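Local coordinates for protein A151R (African swine fever virus Georgia 2007/1, PDB 7CMA) that is a non-structural viral protein that binds a zinc ion and is possibly an oxygenase, its precise function remaining uncertain, at residues 90-102 / 120-133. Residues are numbered along the deposited sequence; the frame is centred on the assembly and turned at random.
Sequences NKIWSGEPRTQIY and FWNVSTSVGPHIFN
Trp-93 and Phe-132 meet at the apolar centre, their planes inclined at 46° with CZ3 of the indole 3.5 Å from CD2 of Phe-132. Pro-129 lays its CB over one indole face, 3.7 Å from the centroid of the six-membered ring, a CH-pi contact. The indole is further fixed from within its own segment, where NE1 donates in the ring plane to the backbone O of Glu-96. Beyond the tryptophan, the far end of the Phe-132 ring, CZ, touches CG2 of both Thr-99 and Ile-101. With CG1 of Ile-101 set between backbone N and carbonyl carbon (chi1 70°), CD1 meets CD1 of Ile-131 tip to tip at 3.9 Å and also packs on Val-127.

Next to this cluster, strands 99-102 and 125-127 pair antiparallel: Thr-99 and Ile-101 exchange backbone hydrogen bonds with Val-127 and Thr-125, respectively. Past the pairing, Val-123 puts CG1 over one face of the Tyr-102 ring, while Phe-120 directs CZ at the carbonyl O of Gln-100, 3.2 Å away. On the polar edge, the Gln-100 chain bends at chi2 (-77°), and OE1 accepts a 2.7 Å hydrogen bond from OG of Ser-124.

Strand 125-127 is an outer strand of a three-stranded antiparallel sheet, with 99-104 in the middle and 107-109, which carries the zinc ligand His-109, beyond it. Trp-138 stacks on Phe-132. Trp-93 stands on strand 90-94, the edge of the five-stranded sheet beside 30-35, so its packing on Pro-129 and Phe-132 joins the two sheets.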
loop_
_atom_site.group_PDB
_atom_site.type_symbol
_atom_site.label_atom_id
_atom_site.label_comp_id
_atom_site.label_asym_id
_atom_site.label_seq_id
_atom_site.Cartn_x
_atom_site.Cartn_y
_atom_site.Cartn_z
ATOM N N ASN A 90 -20.305 9.449 -1.762
ATOM C CA ASN A 90 -19.761 10.767 -2.192
ATOM C C ASN A 90 -18.574 10.540 -3.132
ATOM O O ASN A 90 -17.501 10.086 -2.662
ATOM C CB ASN A 90 -19.380 11.647 -1.002
ATOM C CG ASN A 90 -20.584 12.206 -0.271
ATOM O OD1 ASN A 90 -21.725 12.028 -0.710
ATOM N ND2 ASN A 90 -20.333 12.984 0.770
ATOM N N LYS A 91 -18.775 10.816 -4.418
ATOM C CA LYS A 91 -17.728 10.662 -5.460
ATOM C C LYS A 91 -17.606 11.969 -6.227
ATOM O O LYS A 91 -18.555 12.762 -6.192
ATOM C CB LYS A 91 -18.073 9.499 -6.389
ATOM C CG LYS A 91 -18.062 8.131 -5.735
ATOM C CD LYS A 91 -18.179 6.999 -6.726
ATOM C CE LYS A 91 -18.436 5.661 -6.069
ATOM N NZ LYS A 91 -18.486 4.571 -7.069
ATOM N N ILE A 92 -16.493 12.158 -6.937
ATOM C CA ILE A 92 -16.250 13.408 -7.698
ATOM C C ILE A 92 -15.919 13.051 -9.148
ATOM O O ILE A 92 -15.317 11.981 -9.386
ATOM C CB ILE A 92 -15.150 14.255 -7.031
ATOM C CG1 ILE A 92 -13.811 13.517 -6.973
ATOM C CG2 ILE A 92 -15.601 14.717 -5.653
ATOM C CD1 ILE A 92 -12.617 14.437 -6.891
ATOM N N TRP A 93 -16.364 13.891 -10.077
ATOM C CA TRP A 93 -15.969 13.816 -11.505
ATOM C C TRP A 93 -15.067 15.008 -11.838
ATOM O O TRP A 93 -15.509 16.143 -11.641
ATOM C CB TRP A 93 -17.217 13.782 -12.394
ATOM C CG TRP A 93 -16.907 13.813 -13.856
ATOM C CD1 TRP A 93 -16.680 14.921 -14.620
ATOM C CD2 TRP A 93 -16.700 12.679 -14.720
ATOM N NE1 TRP A 93 -16.357 14.554 -15.899
ATOM C CE2 TRP A 93 -16.307 13.187 -15.977
ATOM C CE3 TRP A 93 -16.736 11.292 -14.537
ATOM C CZ2 TRP A 93 -16.043 12.355 -17.064
ATOM C CZ3 TRP A 93 -16.475 10.471 -15.612
ATOM C CH2 TRP A 93 -16.132 10.999 -16.857
ATOM N N SER A 94 -13.885 14.757 -12.397
ATOM C CA SER A 94 -12.975 15.857 -12.808
ATOM C C SER A 94 -12.984 16.008 -14.333
ATOM O O SER A 94 -12.720 15.009 -15.030
ATOM C CB SER A 94 -11.583 15.643 -12.292
ATOM O OG SER A 94 -10.755 16.746 -12.633
ATOM N N GLY A 95 -13.133 17.245 -14.809
ATOM C CA GLY A 95 -12.982 17.610 -16.229
ATOM C C GLY A 95 -14.329 17.794 -16.910
ATOM O O GLY A 95 -15.346 17.860 -16.198
ATOM N N GLU A 96 -14.320 17.986 -18.233
ATOM C CA GLU A 96 -15.547 18.109 -19.069
ATOM C C GLU A 96 -16.472 16.931 -18.769
ATOM O O GLU A 96 -16.033 15.780 -18.752
ATOM C CB GLU A 96 -15.171 18.170 -20.553
ATOM C CG GLU A 96 -15.951 19.215 -21.336
ATOM C CD GLU A 96 -17.093 18.661 -22.174
ATOM O OE1 GLU A 96 -16.953 18.630 -23.414
ATOM O OE2 GLU A 96 -18.127 18.284 -21.588
ATOM N N PRO A 97 -17.754 17.183 -18.428
ATOM C CA PRO A 97 -18.664 16.113 -18.025
ATOM C C PRO A 97 -18.851 15.046 -19.116
ATOM O O PRO A 97 -19.198 13.922 -18.781
ATOM C CB PRO A 97 -19.994 16.836 -17.755
ATOM C CG PRO A 97 -19.586 18.263 -17.449
ATOM C CD PRO A 97 -18.365 18.514 -18.310
ATOM N N ARG A 98 -18.644 15.420 -20.383
ATOM C CA ARG A 98 -18.978 14.548 -21.543
ATOM C C ARG A 98 -17.757 13.695 -21.911
ATOM O O ARG A 98 -16.636 14.232 -21.921
ATOM C CB ARG A 98 -19.470 15.390 -22.725
ATOM C CG ARG A 98 -20.976 15.612 -22.740
ATOM C CD ARG A 98 -21.379 16.921 -22.085
ATOM N NE ARG A 98 -21.205 18.059 -22.978
ATOM C CZ ARG A 98 -21.017 19.315 -22.579
ATOM N NH1 ARG A 98 -20.863 20.276 -23.473
ATOM N NH2 ARG A 98 -20.975 19.603 -21.289
ATOM N N THR A 99 -17.968 12.387 -22.086
ATOM C CA THR A 99 -16.932 11.424 -22.542
ATOM C C THR A 99 -17.467 10.654 -23.751
ATOM O O THR A 99 -18.633 10.225 -23.712
ATOM C CB THR A 99 -16.512 10.476 -21.410
ATOM O OG1 THR A 99 -16.097 11.266 -20.300
ATOM C CG2 THR A 99 -15.386 9.542 -21.792
ATOM N N GLN A 100 -16.650 10.526 -24.792
ATOM C CA GLN A 100 -16.960 9.700 -25.982
ATOM C C GLN A 100 -16.726 8.228 -25.632
ATOM O O GLN A 100 -15.652 7.918 -25.086
ATOM C CB GLN A 100 -16.106 10.157 -27.168
ATOM C CG GLN A 100 -16.291 11.629 -27.515
ATOM C CD GLN A 100 -17.576 11.890 -28.264
ATOM O OE1 GLN A 100 -18.164 10.991 -28.862
ATOM N NE2 GLN A 100 -17.994 13.144 -28.276
ATOM N N ILE A 101 -17.773 7.408 -25.736
ATOM C CA ILE A 101 -17.735 5.964 -25.360
ATOM C C ILE A 101 -18.316 5.139 -26.510
ATOM O O ILE A 101 -19.090 5.697 -27.308
ATOM C CB ILE A 101 -18.488 5.716 -24.038
ATOM C CG1 ILE A 101 -20.002 5.877 -24.198
ATOM C CG2 ILE A 101 -17.942 6.608 -22.938
ATOM C CD1 ILE A 101 -20.811 5.038 -23.227
ATOM N N TYR A 102 -17.861 3.895 -26.642
ATOM C CA TYR A 102 -18.333 2.945 -27.678
ATOM C C TYR A 102 -18.425 1.550 -27.062
ATOM O O TYR A 102 -17.468 1.135 -26.371
ATOM C CB TYR A 102 -17.394 2.960 -28.887
ATOM C CG TYR A 102 -17.827 2.070 -30.024
ATOM C CD1 TYR A 102 -18.965 2.355 -30.761
ATOM C CD2 TYR A 102 -17.147 0.900 -30.311
ATOM C CE1 TYR A 102 -19.384 1.530 -31.792
ATOM C CE2 TYR A 102 -17.554 0.061 -31.337
ATOM C CZ TYR A 102 -18.670 0.382 -32.087
ATOM O OH TYR A 102 -19.068 -0.442 -33.102
ATOM N N PHE A 120 -13.010 5.645 -33.944
ATOM C CA PHE A 120 -13.659 5.848 -32.621
ATOM C C PHE A 120 -14.365 7.208 -32.600
ATOM O O PHE A 120 -15.519 7.286 -32.129
ATOM C CB PHE A 120 -12.623 5.743 -31.498
ATOM C CG PHE A 120 -13.171 5.974 -30.111
ATOM C CD1 PHE A 120 -13.898 4.988 -29.463
ATOM C CD2 PHE A 120 -12.972 7.182 -29.460
ATOM C CE1 PHE A 120 -14.396 5.199 -28.186
ATOM C CE2 PHE A 120 -13.484 7.396 -28.190
ATOM C CZ PHE A 120 -14.189 6.402 -27.553
ATOM N N TRP A 121 -13.693 8.246 -33.103
ATOM C CA TRP A 121 -14.159 9.654 -32.988
ATOM C C TRP A 121 -15.536 9.801 -33.645
ATOM O O TRP A 121 -16.271 10.733 -33.265
ATOM C CB TRP A 121 -13.136 10.621 -33.598
ATOM C CG TRP A 121 -13.372 12.055 -33.232
ATOM C CD1 TRP A 121 -13.080 12.658 -32.043
ATOM C CD2 TRP A 121 -14.011 13.060 -34.042
ATOM N NE1 TRP A 121 -13.470 13.970 -32.064
ATOM C CE2 TRP A 121 -14.042 14.247 -33.277
ATOM C CE3 TRP A 121 -14.544 13.080 -35.337
ATOM C CZ2 TRP A 121 -14.586 15.434 -33.767
ATOM C CZ3 TRP A 121 -15.079 14.254 -35.820
ATOM C CH2 TRP A 121 -15.101 15.412 -35.043
ATOM N N ASN A 122 -15.868 8.919 -34.592
ATOM C CA ASN A 122 -17.080 9.066 -35.444
ATOM C C ASN A 122 -18.097 7.977 -35.084
ATOM O O ASN A 122 -19.301 8.220 -35.271
ATOM C CB ASN A 122 -16.729 9.043 -36.932
ATOM C CG ASN A 122 -16.032 10.309 -37.385
ATOM O OD1 ASN A 122 -16.666 11.351 -37.542
ATOM N ND2 ASN A 122 -14.723 10.237 -37.560
ATOM N N VAL A 123 -17.634 6.868 -34.500
ATOM C CA VAL A 123 -18.495 5.692 -34.166
ATOM C C VAL A 123 -18.902 5.763 -32.685
ATOM O O VAL A 123 -19.836 5.032 -32.302
ATOM C CB VAL A 123 -17.786 4.365 -34.503
ATOM C CG1 VAL A 123 -16.888 3.890 -33.369
ATOM C CG2 VAL A 123 -18.778 3.279 -34.892
ATOM N N SER A 124 -18.335 6.717 -31.934
ATOM C CA SER A 124 -18.535 6.866 -30.466
ATOM C C SER A 124 -19.778 7.721 -30.189
ATOM O O SER A 124 -20.227 8.421 -31.113
ATOM C CB SER A 124 -17.311 7.460 -29.813
ATOM O OG SER A 124 -17.143 8.819 -30.186
ATOM N N THR A 125 -20.245 7.729 -28.935
ATOM C CA THR A 125 -21.374 8.577 -28.466
ATOM C C THR A 125 -20.924 9.401 -27.255
ATOM O O THR A 125 -20.275 8.826 -26.361
ATOM C CB THR A 125 -22.598 7.715 -28.137
ATOM O OG1 THR A 125 -22.907 6.962 -29.309
ATOM C CG2 THR A 125 -23.801 8.524 -27.705
ATOM N N SER A 126 -21.254 10.695 -27.251
ATOM C CA SER A 126 -21.001 11.630 -26.130
ATOM C C SER A 126 -21.986 11.341 -24.997
ATOM O O SER A 126 -23.192 11.444 -25.232
ATOM C CB SER A 126 -21.101 13.059 -26.587
ATOM O OG SER A 126 -20.131 13.863 -25.939
ATOM N N VAL A 127 -21.472 11.123 -23.791
ATOM C CA VAL A 127 -22.241 10.518 -22.668
ATOM C C VAL A 127 -21.771 11.175 -21.364
ATOM O O VAL A 127 -20.638 11.702 -21.361
ATOM C CB VAL A 127 -22.070 8.987 -22.670
ATOM C CG1 VAL A 127 -21.521 8.458 -21.357
ATOM C CG2 VAL A 127 -23.362 8.280 -23.047
ATOM N N GLY A 128 -22.715 11.425 -20.448
ATOM C CA GLY A 128 -22.464 12.078 -19.149
ATOM C C GLY A 128 -21.617 11.200 -18.231
ATOM O O GLY A 128 -21.201 10.115 -18.616
ATOM N N PRO A 129 -21.247 11.695 -17.032
ATOM C CA PRO A 129 -20.329 10.972 -16.153
ATOM C C PRO A 129 -20.915 9.697 -15.511
ATOM O O PRO A 129 -20.151 8.857 -15.119
ATOM C CB PRO A 129 -20.001 12.016 -15.079
ATOM C CG PRO A 129 -21.241 12.885 -15.025
ATOM C CD PRO A 129 -21.698 12.974 -16.464
ATOM N N HIS A 130 -22.245 9.585 -15.424
ATOM C CA HIS A 130 -22.919 8.680 -14.449
ATOM C C HIS A 130 -22.542 7.215 -14.719
ATOM O O HIS A 130 -22.386 6.461 -13.738
ATOM C CB HIS A 130 -24.435 8.900 -14.467
ATOM C CG HIS A 130 -24.826 10.325 -14.293
ATOM N ND1 HIS A 130 -25.086 10.875 -13.051
ATOM C CD2 HIS A 130 -24.910 11.339 -15.181
ATOM C CE1 HIS A 130 -25.361 12.156 -13.193
ATOM N NE2 HIS A 130 -25.233 12.468 -14.485
ATOM N N ILE A 131 -22.303 6.855 -15.986
ATOM C CA ILE A 131 -22.066 5.440 -16.402
ATOM C C ILE A 131 -20.716 4.954 -15.848
ATOM O O ILE A 131 -20.506 3.736 -15.803
ATOM C CB ILE A 131 -22.148 5.297 -17.936
ATOM C CG1 ILE A 131 -22.092 3.828 -18.364
ATOM C CG2 ILE A 131 -21.075 6.135 -18.619
ATOM C CD1 ILE A 131 -22.179 3.611 -19.863
ATOM N N PHE A 132 -19.846 5.874 -15.422
ATOM C CA PHE A 132 -18.488 5.529 -14.925
ATOM C C PHE A 132 -18.550 5.126 -13.446
ATOM O O PHE A 132 -17.558 4.586 -12.936
ATOM C CB PHE A 132 -17.524 6.693 -15.157
ATOM C CG PHE A 132 -17.134 6.886 -16.596
ATOM C CD1 PHE A 132 -16.181 6.068 -17.184
ATOM C CD2 PHE A 132 -17.841 7.761 -17.406
ATOM C CE1 PHE A 132 -15.848 6.225 -18.519
ATOM C CE2 PHE A 132 -17.528 7.897 -18.748
ATOM C CZ PHE A 132 -16.534 7.124 -19.302
ATOM N N ASN A 133 -19.725 5.261 -12.822
ATOM C CA ASN A 133 -19.960 4.899 -11.399
ATOM C C ASN A 133 -19.640 3.411 -11.189
ATOM O O ASN A 133 -19.065 3.087 -10.152
ATOM C CB ASN A 133 -21.387 5.240 -10.973
ATOM C CG ASN A 133 -21.629 5.041 -9.495
ATOM O OD1 ASN A 133 -22.570 4.350 -9.107
ATOM N ND2 ASN A 133 -20.809 5.669 -8.668
#